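Local coordinates for major pilin backbone protein T-antigen, T13 (Streptococcus pyogenes, PDB 6BBT) that forms the backbone of the group A streptococcal pilus as its major pilin, the Lancefield T-antigen, and is probably stiffened by internal isopeptide bonding, at residues A[25-29]-A[187-193]; A[159-165]-A[217-223]. One frame throughout, in Å; residues are numbered along the deposited sequence. Where two conformers were deposited one is given.

Contact 1 (A[25-29]-A[187-193]); sequences LMPKT and LYEKGQV
At the centre of this contact the ring of Y188 (chi1 m) and the side chain of L187 meet the extended run L25–P27. L25 CB lies 4.0 Å from Y188 CD1, P27 CB 3.9 Å from Y188 CZ, and P27 CB 3.9 Å from L187 CD1. L25 (m, t) extends onward until its CD1 is 3.7 Å from Q192 CB and its CD2 3.4 Å from V193 O, while its carbonyl O sits at the edge of the Y188 ring, 3.5 Å from CE1. P27, and M26 pointing away from 187-193, pack on F154 of strand 148-166. Both segments are irregular; M26 and P27 have near-polyproline angles, and 25-29 leads into strand 29-37. The backbones come closest at K28 and L187 (CA–CA 4.4 Å), where K28 N donates to L187 O at 2.8 Å and 165°. N69 bridges the same place, its ND2 bonding M26 O and L187 O and its OD1 accepting from E189 N. Further out, E189–Q192 forms a type II turn, closed by Q192 N to E189 O (3.2 Å). At the exposed edge K28, all t, makes a salt bridge to E189 (K28 NZ to E189 OE2 3.1 Å). A largely buried apolar cluster, a backbone bond and a surface salt bridge thus join the two domains, consistent with a restrained interdomain junction.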
# COMPACT_ATOMS: atom_id res chain seq x y z
N LEU A 25 8.57 5.07 0.41
CA LEU A 25 8.71 3.61 0.66
C LEU A 25 7.49 2.86 0.13
O LEU A 25 6.38 3.09 0.61
CB LEU A 25 8.87 3.32 2.14
CG LEU A 25 10.16 3.66 2.84
CD1 LEU A 25 10.13 3.08 4.26
CD2 LEU A 25 11.36 3.12 2.04
N MET A 26 7.70 1.97 -0.84
CA MET A 26 6.64 1.03 -1.28
C MET A 26 6.23 0.15 -0.07
O MET A 26 7.11 -0.36 0.63
CB MET A 26 7.19 0.13 -2.40
CG MET A 26 6.21 -0.89 -2.98
SD MET A 26 5.06 -0.10 -4.14
CE MET A 26 6.11 0.07 -5.59
N PRO A 27 4.91 0.00 0.19
CA PRO A 27 4.53 -0.92 1.26
C PRO A 27 4.92 -2.38 0.98
O PRO A 27 4.81 -2.85 -0.15
CB PRO A 27 3.01 -0.76 1.36
CG PRO A 27 2.58 -0.13 0.08
CD PRO A 27 3.73 0.70 -0.38
N LYS A 28 5.36 -3.08 2.01
CA LYS A 28 5.55 -4.52 1.92
C LYS A 28 4.20 -5.21 2.11
O LYS A 28 3.67 -5.27 3.22
CB LYS A 28 6.58 -5.03 2.94
CG LYS A 28 6.93 -6.50 2.73
CD LYS A 28 7.76 -7.08 3.84
CE LYS A 28 7.77 -8.60 3.73
NZ LYS A 28 8.55 -9.16 4.85
N THR A 29 3.62 -5.70 1.01
CA THR A 29 2.26 -6.23 1.05
C THR A 29 2.00 -7.14 -0.15
O THR A 29 2.83 -7.24 -1.06
CB THR A 29 1.22 -5.08 1.09
OG1 THR A 29 -0.07 -5.59 1.48
CG2 THR A 29 1.12 -4.37 -0.25
N LEU A 187 4.56 -3.66 7.28
CA LEU A 187 4.60 -3.00 5.97
C LEU A 187 5.88 -2.24 5.69
O LEU A 187 6.24 -2.11 4.53
CB LEU A 187 3.46 -2.00 5.83
CG LEU A 187 1.97 -2.41 5.78
CD1 LEU A 187 1.24 -1.50 4.78
CD2 LEU A 187 1.73 -3.83 5.38
N TYR A 188 6.50 -1.67 6.72
CA TYR A 188 7.69 -0.83 6.56
C TYR A 188 8.74 -1.27 7.56
O TYR A 188 8.62 -1.01 8.74
CB TYR A 188 7.31 0.66 6.74
CG TYR A 188 6.17 1.06 5.84
CD1 TYR A 188 6.39 1.31 4.50
CD2 TYR A 188 4.87 1.12 6.32
CE1 TYR A 188 5.35 1.67 3.66
CE2 TYR A 188 3.82 1.48 5.49
CZ TYR A 188 4.07 1.72 4.16
OH TYR A 188 3.02 2.05 3.35
N GLU A 189 9.78 -1.90 7.06
CA GLU A 189 10.71 -2.67 7.84
C GLU A 189 11.92 -1.87 8.30
O GLU A 189 12.30 -0.84 7.71
CB GLU A 189 11.19 -3.87 7.03
CG GLU A 189 10.04 -4.75 6.54
CD GLU A 189 10.49 -6.16 6.21
OE1 GLU A 189 11.41 -6.31 5.37
OE2 GLU A 189 9.92 -7.11 6.79
N LYS A 190 12.52 -2.39 9.36
CA LYS A 190 13.77 -1.87 9.91
C LYS A 190 14.84 -1.72 8.85
O LYS A 190 15.00 -2.58 7.98
CB LYS A 190 14.29 -2.83 10.99
CG LYS A 190 15.54 -2.39 11.73
CD LYS A 190 15.90 -3.41 12.81
CE LYS A 190 17.29 -3.16 13.39
NZ LYS A 190 17.49 -1.81 14.00
N GLY A 191 15.59 -0.64 8.92
CA GLY A 191 16.65 -0.41 7.98
C GLY A 191 16.24 0.28 6.68
O GLY A 191 17.12 0.61 5.89
N GLN A 192 14.95 0.50 6.45
CA GLN A 192 14.51 1.32 5.31
C GLN A 192 14.57 2.78 5.71
O GLN A 192 14.58 3.10 6.91
CB GLN A 192 13.12 0.90 4.86
CG GLN A 192 13.11 -0.54 4.39
CD GLN A 192 13.91 -0.74 3.12
OE1 GLN A 192 13.79 0.03 2.20
NE2 GLN A 192 14.72 -1.76 3.08
N VAL A 193 14.60 3.68 4.73
CA VAL A 193 14.83 5.10 5.01
C VAL A 193 13.59 5.94 4.68
O VAL A 193 12.84 5.62 3.76
CB VAL A 193 16.09 5.68 4.32
CG1 VAL A 193 17.35 5.03 4.83
CG2 VAL A 193 16.07 5.55 2.82

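Contact 2 (A[159-165]-A[217-223]); sequences LKIEKQV and DHQSIML
D217, in the loop leading to strand 220-227, uses its side chain in place of backbone pairing: OD1 accepts from V165 N at 2.8 Å. H218 follows with a left-handed backbone (phi/psi 69/5) that turns its N toward K163 O, 2.7 Å away at a bent 141°. One face of its imidazole is covered by Q164, whose CG stands 4.2 Å from the H218 ring centroid in a CH-pi contact. Q219 restores the extended course, its O accepting from K163 N at 3.1 Å, while its side-chain OE1 turns back to H216 N. From S220 the pairing is regular antiparallel, the short strand axes 4.7 Å apart at 172°. S220 opposes E162 in a non-hydrogen-bonded pair (CA–CA 4.1 Å), with S220 CB 3.8 Å from CE of the fully extended K160. Strand 159-165 is bonded on its other edge to strand 271-279; the buried side chain of K163 leads away from 217-223, to where its NZ is covalently linked to N277 CG, the intramolecular Lys–Asn isopeptide bond of Gram-positive pilins, with the ring of F176 packed against the K163 side chain and E236 bonding NZ weakly. I221 and I161 form a hydrogen-bonded pair (I161 N to I221 O and I221 N to I161 O, both 2.9 Å), with I161 CB 3.9 Å from I221 CG2 on the core face. M222 opposes K160 (CA–CA 4.3 Å) on the face shared with E162. L223 pairs with L159, hydrogen-bonded again: L159 N to L223 O and L223 N to L159 O, both 2.9 Å.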
# COMPACT_ATOMS: atom_id res chain seq x y z
N LEU A 159 4.84 14.48 9.25
CA LEU A 159 4.96 14.89 10.63
C LEU A 159 5.89 16.09 10.70
O LEU A 159 7.01 16.03 10.25
CB LEU A 159 5.52 13.75 11.48
CG LEU A 159 5.83 14.07 12.95
CD1 LEU A 159 4.58 14.50 13.67
CD2 LEU A 159 6.46 12.87 13.64
N LYS A 160 5.40 17.19 11.25
CA LYS A 160 6.22 18.35 11.54
C LYS A 160 6.37 18.44 13.06
O LYS A 160 5.40 18.20 13.81
CB LYS A 160 5.56 19.60 10.98
CG LYS A 160 6.28 20.89 11.31
CD LYS A 160 5.68 22.04 10.54
CE LYS A 160 6.15 23.37 11.09
NZ LYS A 160 5.68 24.48 10.20
N ILE A 161 7.59 18.75 13.50
CA ILE A 161 7.90 18.91 14.91
C ILE A 161 8.51 20.29 15.07
O ILE A 161 9.52 20.61 14.42
CB ILE A 161 8.87 17.83 15.41
CG1 ILE A 161 8.26 16.43 15.24
CG2 ILE A 161 9.22 18.04 16.89
CD1 ILE A 161 9.23 15.29 15.46
N GLU A 162 7.90 21.12 15.91
CA GLU A 162 8.40 22.45 16.19
C GLU A 162 8.64 22.67 17.67
O GLU A 162 7.91 22.15 18.51
CB GLU A 162 7.40 23.48 15.70
CG GLU A 162 8.00 24.87 15.61
CD GLU A 162 6.97 25.93 15.36
OE1 GLU A 162 6.03 25.66 14.59
OE2 GLU A 162 7.13 27.03 15.94
N LYS A 163 9.66 23.49 17.97
CA LYS A 163 9.98 23.89 19.34
C LYS A 163 9.50 25.31 19.60
O LYS A 163 9.74 26.22 18.79
CB LYS A 163 11.49 23.79 19.56
CG LYS A 163 11.98 24.18 20.95
CD LYS A 163 11.61 23.16 22.03
CE LYS A 163 11.69 23.79 23.41
NZ LYS A 163 11.40 22.85 24.52
N GLN A 164 8.81 25.50 20.72
CA GLN A 164 8.51 26.84 21.24
C GLN A 164 8.99 27.00 22.66
O GLN A 164 8.92 26.05 23.47
CB GLN A 164 7.03 27.17 21.09
CG GLN A 164 6.78 28.07 19.90
CD GLN A 164 5.37 27.98 19.36
OE1 GLN A 164 4.43 27.69 20.10
NE2 GLN A 164 5.23 28.23 18.06
N VAL A 165 9.51 28.19 22.96
CA VAL A 165 10.02 28.53 24.28
C VAL A 165 9.20 29.68 24.86
O VAL A 165 8.93 30.66 24.17
CB VAL A 165 11.51 28.92 24.23
CG1 VAL A 165 12.00 29.39 25.60
CG2 VAL A 165 12.35 27.74 23.74
N ASP A 217 14.11 27.71 19.76
CA ASP A 217 12.80 28.37 19.66
C ASP A 217 12.44 28.66 18.21
O ASP A 217 13.26 29.18 17.45
CB ASP A 217 12.79 29.68 20.48
CG ASP A 217 11.39 30.29 20.63
OD1 ASP A 217 10.38 29.57 20.69
OD2 ASP A 217 11.30 31.52 20.73
N HIS A 218 11.23 28.27 17.84
CA HIS A 218 10.65 28.47 16.51
C HIS A 218 11.26 27.67 15.35
O HIS A 218 10.83 27.83 14.22
CB HIS A 218 10.50 29.99 16.18
CG HIS A 218 9.31 30.60 16.84
ND1 HIS A 218 9.40 31.38 17.98
CD2 HIS A 218 7.99 30.48 16.57
CE1 HIS A 218 8.19 31.74 18.36
NE2 HIS A 218 7.31 31.21 17.53
N GLN A 219 12.20 26.78 15.64
CA GLN A 219 12.78 25.92 14.61
C GLN A 219 11.91 24.67 14.50
O GLN A 219 11.37 24.20 15.49
CB GLN A 219 14.22 25.56 14.97
CG GLN A 219 15.04 25.01 13.82
CD GLN A 219 16.46 24.67 14.23
OE1 GLN A 219 16.78 24.65 15.42
NE2 GLN A 219 17.32 24.39 13.26
N SER A 220 11.78 24.15 13.28
CA SER A 220 11.02 22.93 13.02
C SER A 220 11.80 21.94 12.16
O SER A 220 12.78 22.29 11.50
CB SER A 220 9.70 23.25 12.34
OG SER A 220 9.91 23.90 11.10
N ILE A 221 11.35 20.70 12.19
CA ILE A 221 11.83 19.65 11.31
C ILE A 221 10.56 19.03 10.68
O ILE A 221 9.48 19.13 11.28
CB ILE A 221 12.71 18.70 12.16
CG1 ILE A 221 13.75 18.00 11.33
CG2 ILE A 221 11.88 17.72 12.99
CD1 ILE A 221 14.79 17.30 12.19
N MET A 222 10.65 18.49 9.47
CA MET A 222 9.48 17.84 8.85
C MET A 222 9.85 16.58 8.09
O MET A 222 10.84 16.55 7.36
CB MET A 222 8.72 18.78 7.91
CG MET A 222 7.38 18.17 7.43
SD MET A 222 6.55 19.03 6.08
CE MET A 222 7.94 19.78 5.28
N LEU A 223 9.03 15.55 8.28
CA LEU A 223 9.12 14.33 7.50
C LEU A 223 7.91 14.43 6.60
O LEU A 223 6.78 14.29 7.09
CB LEU A 223 9.07 13.09 8.40
CG LEU A 223 10.20 13.01 9.44
CD1 LEU A 223 9.71 13.52 10.78
CD2 LEU A 223 10.75 11.60 9.61

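How the contacts relate
The centres of contacts 1 and 2 lie 25 Å apart, their nearest atoms about 8 Å apart without touching. Along the chain the segments alternate: 25-29, 159-165, 187-193, then 217-223. Contact 1 sits near the middle of the elongated molecule, joining a loop of the Spy0128-like domain to one of the DUF7601 domain; contact 2 lies wholly within the latter. The long, broken strand 148-166 connects them, with F154 against contact 1 and its later residues forming contact 2, while strand 193-198, which starts at the last residue of 187-193, pairs with strand 220-227, which contains residues 220-223 of contact 2. The interdomain interface is thus tied to the isopeptide-bonded sheet, consistent with a rigid pilus subunit.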